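Local coordinates for protein aldehyde dehydrogenase (Burkholderia cenocepacia, PDB 4O6R) that probably oxidises aldehydes to carboxylic acids with NAD(P)+ as electron acceptor, and binds AMP in its nucleotide pocket, at residues A[85-90]-A[108-113]; A[93-96]-A[101-104]; A[155-160]-A[390-395]; A[163-168]-A[454-459]. All coordinates share one frame; numbering follows the deposited sequence.

Contact 1. Residues A[85-90]-A[108-113]. With NO3 (nitrate ion), chain F.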
loop_
_atom_site.group_PDB
_atom_site.type_symbol
_atom_site.label_atom_id
_atom_site.label_comp_id
_atom_site.label_asym_id
_atom_site.label_seq_id
_atom_site.Cartn_x
_atom_site.Cartn_y
_atom_site.Cartn_z
ATOM N N ALA A 85 -27.728 2.586 19.201
ATOM C CA ALA A 85 -29.062 3.044 19.649
ATOM C C ALA A 85 -29.862 1.948 20.340
ATOM O O ALA A 85 -30.792 2.239 21.086
ATOM C CB ALA A 85 -29.859 3.611 18.485
ATOM N N ASN A 86 -29.528 0.699 20.069
ATOM C CA ASN A 86 -30.192 -0.457 20.650
ATOM C C ASN A 86 -29.320 -1.221 21.634
ATOM O O ASN A 86 -29.552 -2.408 21.868
ATOM C CB ASN A 86 -30.647 -1.392 19.526
ATOM C CG ASN A 86 -31.842 -0.848 18.774
ATOM O OD1 ASN A 86 -32.970 -0.953 19.256
ATOM N ND2 ASN A 86 -31.612 -0.215 17.631
ATOM N N THR A 87 -28.347 -0.540 22.239
ATOM C CA THR A 87 -27.344 -1.193 23.090
ATOM C C THR A 87 -27.983 -2.055 24.154
ATOM O O THR A 87 -27.693 -3.254 24.233
ATOM C CB THR A 87 -26.391 -0.175 23.737
ATOM O OG1 THR A 87 -25.583 0.416 22.733
ATOM C CG2 THR A 87 -25.458 -0.826 24.776
ATOM N N GLU A 88 -28.867 -1.480 24.964
ATOM C CA GLU A 88 -29.400 -2.224 26.109
ATOM C C GLU A 88 -30.222 -3.456 25.687
ATOM O O GLU A 88 -30.021 -4.540 26.232
ATOM C CB GLU A 88 -30.211 -1.315 27.048
ATOM C CG GLU A 88 -30.793 -2.041 28.257
ATOM C CD GLU A 88 -29.746 -2.622 29.209
ATOM O OE1 GLU A 88 -28.522 -2.370 29.050
ATOM O OE2 GLU A 88 -30.158 -3.338 30.163
ATOM N N ALA A 89 -31.111 -3.313 24.702
ATOM C CA ALA A 89 -31.885 -4.452 24.248
ATOM C C ALA A 89 -31.007 -5.546 23.595
ATOM O O ALA A 89 -31.260 -6.731 23.803
ATOM C CB ALA A 89 -33.012 -4.023 23.320
ATOM N N LEU A 90 -29.980 -5.161 22.827
ATOM C CA LEU A 90 -29.071 -6.136 22.245
ATOM C C LEU A 90 -28.262 -6.850 23.335
ATOM O O LEU A 90 -28.077 -8.049 23.280
ATOM C CB LEU A 90 -28.114 -5.509 21.220
ATOM C CG LEU A 90 -28.664 -5.264 19.815
ATOM C CD1 LEU A 90 -27.733 -4.433 18.990
ATOM C CD2 LEU A 90 -28.904 -6.569 19.091
ATOM N N LEU A 108 -18.660 -4.767 26.229
ATOM C CA LEU A 108 -17.799 -5.426 25.290
ATOM C C LEU A 108 -18.539 -5.927 24.049
ATOM O O LEU A 108 -18.215 -5.471 22.944
ATOM C CB LEU A 108 -17.010 -6.559 25.978
ATOM C CG LEU A 108 -15.992 -6.118 27.051
ATOM C CD1 LEU A 108 -15.561 -7.278 27.931
ATOM C CD2 LEU A 108 -14.774 -5.448 26.420
ATOM N N ASP A 109 -19.507 -6.843 24.195
ATOM C CA ASP A 109 -20.169 -7.443 23.033
ATOM C C ASP A 109 -20.790 -6.376 22.093
ATOM O O ASP A 109 -20.513 -6.353 20.870
ATOM C CB ASP A 109 -21.248 -8.468 23.412
ATOM C CG ASP A 109 -20.706 -9.729 24.125
ATOM O OD1 ASP A 109 -19.579 -10.200 23.821
ATOM O OD2 ASP A 109 -21.449 -10.272 24.987
ATOM N N VAL A 110 -21.642 -5.510 22.626
ATOM C CA VAL A 110 -22.293 -4.544 21.762
ATOM C C VAL A 110 -21.299 -3.493 21.171
ATOM O O VAL A 110 -21.248 -3.337 19.969
ATOM C CB VAL A 110 -23.508 -3.869 22.454
ATOM C CG1 VAL A 110 -24.067 -2.762 21.595
ATOM C CG2 VAL A 110 -24.587 -4.897 22.753
ATOM N N PRO A 111 -20.488 -2.820 22.006
ATOM C CA PRO A 111 -19.534 -1.834 21.487
ATOM C C PRO A 111 -18.554 -2.401 20.449
ATOM O O PRO A 111 -18.276 -1.735 19.466
ATOM C CB PRO A 111 -18.762 -1.394 22.743
ATOM C CG PRO A 111 -19.716 -1.618 23.858
ATOM C CD PRO A 111 -20.472 -2.867 23.481
ATOM N N ARG A 112 -18.061 -3.618 20.649
ATOM C CA ARG A 112 -17.092 -4.191 19.702
ATOM C C ARG A 112 -17.761 -4.455 18.370
ATOM O O ARG A 112 -17.166 -4.263 17.320
ATOM C CB ARG A 112 -16.458 -5.476 20.239
ATOM C CG ARG A 112 -15.298 -5.287 21.234
ATOM C CD ARG A 112 -15.155 -6.560 22.051
ATOM N NE ARG A 112 -13.815 -6.886 22.480
ATOM C CZ ARG A 112 -13.428 -8.069 22.968
ATOM N NH1 ARG A 112 -14.276 -9.086 23.085
ATOM N NH2 ARG A 112 -12.169 -8.235 23.355
ATOM N N THR A 113 -19.020 -4.897 18.417
ATOM C CA THR A 113 -19.801 -5.157 17.213
ATOM C C THR A 113 -20.043 -3.869 16.461
ATOM O O THR A 113 -19.776 -3.797 15.281
ATOM C CB THR A 113 -21.147 -5.840 17.561
ATOM O OG1 THR A 113 -20.890 -7.012 18.335
ATOM C CG2 THR A 113 -21.889 -6.238 16.329
HETATM N N NO3 F . -12.116 -11.880 23.066
HETATM O O1 NO3 F . -12.234 -11.542 21.884
HETATM O O2 NO3 F . -12.414 -11.010 24.100
HETATM O O3 NO3 F . -11.697 -13.162 23.405
#
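V110 carries this contact from its side, its two methyl branches dividing the work against T87 and L90. CG1 meets the T87 side chain, 3.7 Å from its OG1 and 4.0 Å from its CG2. V110 CG2 rests beside L90, 3.9 Å from its CB, and lies 3.8 Å from the backbone O of T87. With V110 CG1 anti to the backbone N (chi1 174°), that branch faces T87 and CG2 is left for L90, at the first turn of helix 87-98, where the T87 and V110 CA atoms come within 6.2 Å. T87 OG1 offers V110 only packing; its polar partner is the carbonyl of E84, at the end of the preceding helix 69-85. I83 of that helix also touches L90, V110 and T113, and L160 backs V110. In the next shell, P111 has no amide hydrogen for the turn before it, and helix 102-123 is kinked there. D109 O accepts from T113 twice, from N and, at 2.6 Å, from OG1, the two donors arriving from opposite faces of the carbonyl plane. On the far side R112 grips a nitrate, probably from the crystallisation liquor: NH1 and NH2 both donate to O2 at 2.9 Å, near the guanidinium plane, through bonds bent to about 145°. K448 binds the same ion. The arrangement is a helical hairpin, helix 87-98 turning back into helix 102-123, which also leans on helix 159-172 in the aldehyde dehydrogenase fold.

Contact 2. Residues A[93-96]-A[101-104]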
loop_
_atom_site.group_PDB
_atom_site.type_symbol
_atom_site.label_atom_id
_atom_site.label_comp_id
_atom_site.label_asym_id
_atom_site.label_seq_id
_atom_site.Cartn_x
_atom_site.Cartn_y
_atom_site.Cartn_z
ATOM N N LEU A 93 -30.482 -9.324 25.150
ATOM C CA LEU A 93 -30.782 -10.511 24.330
ATOM C C LEU A 93 -29.568 -11.434 24.247
ATOM O O LEU A 93 -29.671 -12.661 24.448
ATOM C CB LEU A 93 -31.254 -10.108 22.931
ATOM C CG LEU A 93 -31.670 -11.227 21.978
ATOM C CD1 LEU A 93 -32.824 -12.013 22.551
ATOM C CD2 LEU A 93 -32.091 -10.648 20.630
ATOM N N GLU A 94 -28.406 -10.838 24.008
ATOM C CA GLU A 94 -27.144 -11.596 23.962
ATOM C C GLU A 94 -26.879 -12.329 25.288
ATOM O O GLU A 94 -26.580 -13.528 25.282
ATOM C CB GLU A 94 -25.959 -10.668 23.578
ATOM C CG GLU A 94 -24.613 -11.367 23.344
ATOM C CD GLU A 94 -24.517 -12.154 22.041
ATOM O OE1 GLU A 94 -25.548 -12.573 21.479
ATOM O OE2 GLU A 94 -23.372 -12.411 21.576
ATOM N N SER A 95 -27.021 -11.629 26.418
ATOM C CA SER A 95 -26.855 -12.245 27.745
ATOM C C SER A 95 -27.839 -13.382 28.013
ATOM O O SER A 95 -27.472 -14.388 28.598
ATOM C CB SER A 95 -26.945 -11.210 28.881
ATOM O OG SER A 95 -25.817 -10.334 28.838
ATOM N N LEU A 96 -29.080 -13.215 27.593
ATOM C CA LEU A 96 -30.115 -14.219 27.811
ATOM C C LEU A 96 -29.755 -15.534 27.110
ATOM O O LEU A 96 -29.896 -16.612 27.687
ATOM C CB LEU A 96 -31.448 -13.702 27.279
ATOM C CG LEU A 96 -32.702 -14.496 27.605
ATOM C CD1 LEU A 96 -33.053 -14.411 29.082
ATOM C CD2 LEU A 96 -33.873 -14.008 26.752
ATOM N N PRO A 101 -22.263 -12.357 31.181
ATOM C CA PRO A 101 -22.762 -11.344 32.122
ATOM C C PRO A 101 -23.232 -10.075 31.391
ATOM O O PRO A 101 -22.580 -9.596 30.465
ATOM C CB PRO A 101 -21.539 -11.047 32.989
ATOM C CG PRO A 101 -20.778 -12.356 32.999
ATOM C CD PRO A 101 -20.988 -12.947 31.637
ATOM N N ILE A 102 -24.358 -9.527 31.815
ATOM C CA ILE A 102 -24.889 -8.292 31.232
ATOM C C ILE A 102 -23.858 -7.172 31.239
ATOM O O ILE A 102 -23.801 -6.370 30.330
ATOM C CB ILE A 102 -26.216 -7.883 31.937
ATOM C CG1 ILE A 102 -26.899 -6.683 31.257
ATOM C CG2 ILE A 102 -25.982 -7.605 33.410
ATOM C CD1 ILE A 102 -27.348 -6.897 29.815
ATOM N N ARG A 103 -22.994 -7.131 32.243
ATOM C CA ARG A 103 -21.975 -6.110 32.224
ATOM C C ARG A 103 -21.017 -6.256 31.008
ATOM O O ARG A 103 -20.561 -5.245 30.480
ATOM C CB ARG A 103 -21.236 -6.057 33.560
ATOM C CG ARG A 103 -20.257 -7.186 33.787
ATOM C CD ARG A 103 -19.564 -6.995 35.113
ATOM N NE ARG A 103 -18.250 -7.597 35.071
ATOM C CZ ARG A 103 -17.242 -7.301 35.884
ATOM N NH1 ARG A 103 -17.408 -6.448 36.901
ATOM N NH2 ARG A 103 -16.069 -7.921 35.713
ATOM N N ASP A 104 -20.766 -7.495 30.575
ATOM C CA ASP A 104 -19.873 -7.790 29.439
ATOM C C ASP A 104 -20.590 -7.552 28.100
ATOM O O ASP A 104 -19.992 -7.040 27.133
ATOM C CB ASP A 104 -19.415 -9.264 29.414
ATOM C CG ASP A 104 -18.413 -9.624 30.500
ATOM O OD1 ASP A 104 -17.774 -8.744 31.108
ATOM O OD2 ASP A 104 -18.256 -10.865 30.723
#
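S95 and I102 carry the contact, with the serine hydroxyl pushed against the start of helix 102-123. S95 OG lies 3.3 Å from I102 CA and 3.6 Å from the carbonyl carbon of P101, so the tight part is a polar atom against backbone. The same OG is 3.4 Å from I102 N, but the angle is too poor for a hydrogen bond. Its bonds go to S105 OG and to the O of H100, with a weak one to A91 O, one turn earlier in its own helix. S95 OG stands beside its backbone N (chi1 -68°), which aims it across the turn between the helices. The flank is formed by I102, whose CD1, the end of the ethyl branch, sits 3.9 Å from S95 OG; the I102 side chain also packs on A91 and Q92. Away from this point the segments diverge. The P101 ring points away from segment 93-96, although P101 O closes the first turn by accepting from D104 N at 2.8 Å. R103 heads outward to bond the O of H493 of a second subunit, and L93, partly exposed, points away from segment 101-104. One buried hydroxyl, supplied with partners, thus links the last turns of helix 87-98 to the beginning of the next, whose N-terminal end would probably polarise it.

Contact 3. Residues A[155-160]-A[390-395]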
loop_
_atom_site.group_PDB
_atom_site.type_symbol
_atom_site.label_atom_id
_atom_site.label_comp_id
_atom_site.label_asym_id
_atom_site.label_seq_id
_atom_site.Cartn_x
_atom_site.Cartn_y
_atom_site.Cartn_z
ATOM N N PRO A 155 -19.564 -19.833 15.396
ATOM C CA PRO A 155 -19.932 -20.545 16.584
ATOM C C PRO A 155 -20.667 -19.674 17.621
ATOM O O PRO A 155 -21.033 -18.525 17.334
ATOM C CB PRO A 155 -18.585 -21.025 17.109
ATOM C CG PRO A 155 -17.644 -19.973 16.729
ATOM C CD PRO A 155 -18.173 -19.349 15.472
ATOM N N TRP A 156 -20.836 -20.224 18.824
ATOM C CA TRP A 156 -21.745 -19.672 19.817
ATOM C C TRP A 156 -21.083 -18.816 20.888
ATOM O O TRP A 156 -21.785 -18.361 21.788
ATOM C CB TRP A 156 -22.499 -20.817 20.495
ATOM C CG TRP A 156 -21.614 -21.984 20.854
ATOM C CD1 TRP A 156 -21.467 -23.135 20.148
ATOM C CD2 TRP A 156 -20.727 -22.080 21.981
ATOM N NE1 TRP A 156 -20.561 -23.956 20.778
ATOM C CE2 TRP A 156 -20.085 -23.325 21.899
ATOM C CE3 TRP A 156 -20.417 -21.228 23.054
ATOM C CZ2 TRP A 156 -19.177 -23.776 22.884
ATOM C CZ3 TRP A 156 -19.504 -21.667 24.031
ATOM C CH2 TRP A 156 -18.903 -22.934 23.937
ATOM N N ASN A 157 -19.760 -18.586 20.818
ATOM C CA ASN A 157 -19.097 -17.924 21.951
ATOM C C ASN A 157 -19.156 -16.385 21.946
ATOM O O ASN A 157 -19.260 -15.779 23.014
ATOM C CB ASN A 157 -17.675 -18.431 22.152
ATOM C CG ASN A 157 -16.810 -18.246 20.949
ATOM O OD1 ASN A 157 -17.205 -18.581 19.845
ATOM N ND2 ASN A 157 -15.612 -17.749 21.152
ATOM N N PHE A 158 -19.163 -15.768 20.760
ATOM C CA PHE A 158 -19.323 -14.319 20.616
ATOM C C PHE A 158 -20.254 -14.081 19.438
ATOM O O PHE A 158 -19.868 -13.492 18.441
ATOM C CB PHE A 158 -17.976 -13.639 20.354
ATOM C CG PHE A 158 -17.036 -13.595 21.543
ATOM C CD1 PHE A 158 -17.319 -12.787 22.635
ATOM C CD2 PHE A 158 -15.836 -14.289 21.526
ATOM C CE1 PHE A 158 -16.444 -12.690 23.701
ATOM C CE2 PHE A 158 -14.939 -14.194 22.585
ATOM C CZ PHE A 158 -15.241 -13.399 23.678
ATOM N N PRO A 159 -21.498 -14.569 19.527
ATOM C CA PRO A 159 -22.333 -14.529 18.333
ATOM C C PRO A 159 -22.611 -13.133 17.819
ATOM O O PRO A 159 -22.581 -12.927 16.602
ATOM C CB PRO A 159 -23.624 -15.237 18.743
ATOM C CG PRO A 159 -23.566 -15.404 20.213
ATOM C CD PRO A 159 -22.144 -15.260 20.655
ATOM N N LEU A 160 -22.880 -12.191 18.707
ATOM C CA LEU A 160 -23.148 -10.826 18.253
ATOM C C LEU A 160 -21.899 -10.243 17.600
ATOM O O LEU A 160 -21.944 -9.742 16.477
ATOM C CB LEU A 160 -23.600 -9.948 19.417
ATOM C CG LEU A 160 -23.926 -8.487 19.125
ATOM C CD1 LEU A 160 -25.023 -8.383 18.073
ATOM C CD2 LEU A 160 -24.329 -7.769 20.401
ATOM N N GLU A 390 -7.744 -28.168 23.797
ATOM C CA GLU A 390 -8.565 -26.986 24.048
ATOM C C GLU A 390 -9.702 -27.381 24.995
ATOM O O GLU A 390 -10.469 -28.309 24.705
ATOM C CB GLU A 390 -9.111 -26.364 22.719
ATOM C CG GLU A 390 -9.606 -24.910 22.873
ATOM C CD GLU A 390 -9.829 -24.128 21.555
ATOM O OE1 GLU A 390 -9.893 -24.778 20.467
ATOM O OE2 GLU A 390 -9.957 -22.845 21.613
ATOM N N VAL A 391 -9.763 -26.745 26.159
ATOM C CA VAL A 391 -10.848 -26.991 27.129
ATOM C C VAL A 391 -11.989 -25.976 26.896
ATOM O O VAL A 391 -13.163 -26.284 26.989
ATOM C CB VAL A 391 -10.296 -26.941 28.569
ATOM C CG1 VAL A 391 -11.394 -27.151 29.605
ATOM C CG2 VAL A 391 -9.220 -27.991 28.742
ATOM N N PHE A 392 -11.633 -24.741 26.564
ATOM C CA PHE A 392 -12.619 -23.722 26.112
ATOM C C PHE A 392 -13.563 -23.343 27.250
ATOM O O PHE A 392 -14.704 -22.994 27.002
ATOM C CB PHE A 392 -13.424 -24.213 24.885
ATOM C CG PHE A 392 -13.910 -23.109 23.977
ATOM C CD1 PHE A 392 -13.015 -22.361 23.247
ATOM C CD2 PHE A 392 -15.263 -22.847 23.827
ATOM C CE1 PHE A 392 -13.447 -21.364 22.383
ATOM C CE2 PHE A 392 -15.714 -21.842 22.967
ATOM C CZ PHE A 392 -14.807 -21.100 22.248
ATOM N N GLY A 393 -13.079 -23.416 28.486
ATOM C CA GLY A 393 -13.880 -23.050 29.673
ATOM C C GLY A 393 -13.004 -22.186 30.556
ATOM O O GLY A 393 -11.849 -21.867 30.166
ATOM N N PRO A 394 -13.512 -21.817 31.748
ATOM C CA PRO A 394 -12.786 -20.894 32.616
ATOM C C PRO A 394 -11.744 -21.703 33.364
ATOM O O PRO A 394 -11.870 -21.939 34.560
ATOM C CB PRO A 394 -13.873 -20.373 33.558
ATOM C CG PRO A 394 -14.842 -21.515 33.666
ATOM C CD PRO A 394 -14.840 -22.153 32.287
ATOM N N PHE A 395 -10.741 -22.158 32.620
ATOM C CA PHE A 395 -9.883 -23.247 33.045
ATOM C C PHE A 395 -8.484 -22.937 32.557
ATOM O O PHE A 395 -8.258 -22.891 31.381
ATOM C CB PHE A 395 -10.409 -24.552 32.409
ATOM C CG PHE A 395 -9.676 -25.798 32.802
ATOM C CD1 PHE A 395 -8.340 -25.994 32.448
ATOM C CD2 PHE A 395 -10.334 -26.827 33.458
ATOM C CE1 PHE A 395 -7.683 -27.158 32.801
ATOM C CE2 PHE A 395 -9.685 -28.006 33.783
ATOM C CZ PHE A 395 -8.355 -28.182 33.465
#
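The PWNFP turn between strand 138-153 and helix 159-172, a family signature of aldehyde dehydrogenases, here sends W156 and N157 against F392 of the VFGP loop. F392 enters edge first. Its CE2 lies 3.5 Å and its CD2 3.6 Å from CH2 of W156, an offset edge-to-face pair with ring centroids 5.5 Å apart and planes at 85°. The first torsion of W156 (chi1 44°, CG between the backbone N and carbonyl carbon) carries its six-membered ring out to F392; H336 and T185 also meet it. F392 CZ, farther along the same rim, comes up to the side chain of N157, 3.6 Å from ND2 and 3.9 Å from CB, with amide and phenyl planes 61° apart. N157 ND2 donates to the O of Q287, which fixes the amide rotation. The turn also borders the nucleotide site: P155 touches the bound AMP, and the side chain of W156 comes to about 5 Å from it. In relatives the asparagine of this motif helps to form the oxyanion hole, and the phenylalanine of the loop lies by the nicotinamide; the positions here are consistent with that. The contact itself rests on aromatic and van der Waals packing. It buries N157 OD1 with no partner in the model, so the amide is held by hydrogen bonding through ND2 alone.

Contact 4. Residues A[163-168]-A[454-459]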
loop_
_atom_site.group_PDB
_atom_site.type_symbol
_atom_site.label_atom_id
_atom_site.label_comp_id
_atom_site.label_asym_id
_atom_site.label_seq_id
_atom_site.Cartn_x
_atom_site.Cartn_y
_atom_site.Cartn_z
ATOM N N THR A 163 -21.088 -11.400 14.048
ATOM C CA THR A 163 -21.837 -10.801 12.926
ATOM C C THR A 163 -21.022 -9.718 12.255
ATOM O O THR A 163 -20.974 -9.635 11.021
ATOM C CB THR A 163 -23.230 -10.220 13.303
ATOM O OG1 THR A 163 -23.119 -9.080 14.165
ATOM C CG2 THR A 163 -24.095 -11.282 13.971
ATOM N N SER A 164 -20.391 -8.882 13.067
ATOM C CA SER A 164 -19.581 -7.782 12.565
ATOM C C SER A 164 -18.249 -8.263 11.995
ATOM O O SER A 164 -17.837 -7.811 10.925
ATOM C CB SER A 164 -19.360 -6.731 13.641
ATOM O OG SER A 164 -18.472 -7.180 14.666
ATOM N N TRP A 165 -17.574 -9.181 12.670
ATOM C CA TRP A 165 -16.268 -9.646 12.164
ATOM C C TRP A 165 -16.374 -10.302 10.778
ATOM O O TRP A 165 -15.519 -10.129 9.921
ATOM C CB TRP A 165 -15.652 -10.646 13.126
ATOM C CG TRP A 165 -15.152 -10.079 14.404
ATOM C CD1 TRP A 165 -15.480 -8.883 14.991
ATOM C CD2 TRP A 165 -14.238 -10.717 15.289
ATOM N NE1 TRP A 165 -14.808 -8.741 16.194
ATOM C CE2 TRP A 165 -14.045 -9.857 16.395
ATOM C CE3 TRP A 165 -13.509 -11.917 15.223
ATOM C CZ2 TRP A 165 -13.142 -10.160 17.432
ATOM C CZ3 TRP A 165 -12.627 -12.232 16.275
ATOM C CH2 TRP A 165 -12.460 -11.354 17.355
ATOM N N LYS A 166 -17.435 -11.074 10.601
ATOM C CA LYS A 166 -17.726 -11.751 9.348
ATOM C C LYS A 166 -18.309 -10.853 8.267
ATOM O O LYS A 166 -17.779 -10.758 7.145
ATOM C CB LYS A 166 -18.732 -12.849 9.614
ATOM C CG LYS A 166 -18.194 -13.968 10.454
ATOM C CD LYS A 166 -17.196 -14.772 9.687
ATOM C CE LYS A 166 -16.011 -15.023 10.559
ATOM N NZ LYS A 166 -14.895 -15.610 9.767
ATOM N N MET A 167 -19.412 -10.204 8.601
ATOM C CA MET A 167 -20.173 -9.498 7.604
ATOM C C MET A 167 -19.613 -8.131 7.266
ATOM O O MET A 167 -19.811 -7.665 6.148
ATOM C CB MET A 167 -21.650 -9.397 7.992
ATOM C CG MET A 167 -22.291 -10.773 8.078
ATOM S SD MET A 167 -24.098 -10.728 8.021
ATOM C CE MET A 167 -24.465 -10.307 9.730
ATOM N N GLY A 168 -18.920 -7.499 8.207
ATOM C CA GLY A 168 -18.300 -6.200 7.915
ATOM C C GLY A 168 -17.445 -6.192 6.642
ATOM O O GLY A 168 -17.760 -5.472 5.696
ATOM N N SER A 454 -6.829 -4.554 13.003
ATOM C CA SER A 454 -5.669 -5.350 13.338
ATOM C C SER A 454 -5.884 -6.819 12.992
ATOM O O SER A 454 -6.758 -7.455 13.565
ATOM C CB SER A 454 -5.335 -5.199 14.820
ATOM O OG SER A 454 -4.171 -5.939 15.127
ATOM N N PRO A 455 -5.116 -7.358 12.023
ATOM C CA PRO A 455 -5.474 -8.703 11.494
ATOM C C PRO A 455 -5.440 -9.773 12.582
ATOM O O PRO A 455 -4.503 -9.846 13.393
ATOM C CB PRO A 455 -4.379 -8.991 10.450
ATOM C CG PRO A 455 -3.254 -8.069 10.851
ATOM C CD PRO A 455 -3.911 -6.822 11.362
ATOM N N PHE A 456 -6.439 -10.630 12.531
ATOM C CA PHE A 456 -6.696 -11.630 13.527
ATOM C C PHE A 456 -6.825 -13.010 12.859
ATOM O O PHE A 456 -7.666 -13.218 11.997
ATOM C CB PHE A 456 -8.032 -11.247 14.187
ATOM C CG PHE A 456 -8.443 -12.131 15.322
ATOM C CD1 PHE A 456 -9.038 -13.340 15.089
ATOM C CD2 PHE A 456 -8.296 -11.702 16.626
ATOM C CE1 PHE A 456 -9.426 -14.167 16.140
ATOM C CE2 PHE A 456 -8.689 -12.500 17.692
ATOM C CZ PHE A 456 -9.266 -13.731 17.447
ATOM N N GLY A 457 -5.998 -13.946 13.276
ATOM C CA GLY A 457 -6.069 -15.309 12.735
ATOM C C GLY A 457 -4.874 -16.113 13.147
ATOM O O GLY A 457 -4.021 -15.627 13.884
ATOM N N GLY A 458 -4.809 -17.338 12.656
ATOM C CA GLY A 458 -3.840 -18.298 13.155
ATOM C C GLY A 458 -2.843 -18.716 12.090
ATOM O O GLY A 458 -2.884 -18.254 10.937
ATOM N N VAL A 459 -1.920 -19.551 12.531
ATOM C CA VAL A 459 -0.998 -20.254 11.650
ATOM C C VAL A 459 -1.140 -21.755 11.899
ATOM O O VAL A 459 -1.776 -22.165 12.849
ATOM C CB VAL A 459 0.439 -19.790 11.895
ATOM C CG1 VAL A 459 0.539 -18.292 11.678
ATOM C CG2 VAL A 459 0.877 -20.134 13.325
#
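W165 leaves helix 159-172 pointing at F456, with CG held beside the backbone N (chi1 -72°). From CB through the five-membered ring nothing of segment 454-459 is met; the contact begins at the far rim of the benzo ring. There CZ3 stands 3.7 Å above one face of the F456 ring, offset toward its rim, and is 3.7 Å from CE1 and 3.9 Å from CD1. The neighbouring CH2 reaches across to CE2 and CZ, at 4.0 Å from each. The rings form an edge-to-face pair, tryptophan edge on phenylalanine face, with centroids 4.9 Å apart and planes at 63°. Helix 159-172 is the crossover of a beta-alpha-beta unit, joining the parallel strands 138-153 and 176-180 of the nucleotide-binding sheet; F456 sits in a PFGG loop after strand 441-444 of the other sheet. Aromatic residues at these places line the substrate tunnel in relatives such as mitochondrial ALDH2, and probably do so here; a nitrate, probably from the crystallisation liquor, about 5 Å from the W165 side chain may mark such a pocket. M468 packs on W165, while I290, V450 and E467 surround F456. Two residues earlier, S454 OG bonds to N140 OD1 of a second subunit.

In the fold
Contacts 1 and 2 lie 10 Å apart (centres) on helices 87-98 and 102-123, contact 2 falling between the two segments of contact 1 in the sequence. Both close before contacts 3 and 4 open. Those two share helix 159-172 and lie 16 Å apart, but reach more than 220 residues ahead to different loops, so their segments alternate along the chain. The sets meet directly: E94 OE2 probably bonds to L160 N (2.9 Å), and T113 packs on L160 and S164. The hairpin thus packs against the helix whose start borders the nucleotide pocket, while contacts 3 and 4 join it to loops leading into and out of the seven-stranded sheet. Contacts 2 and 4 also touch a second subunit.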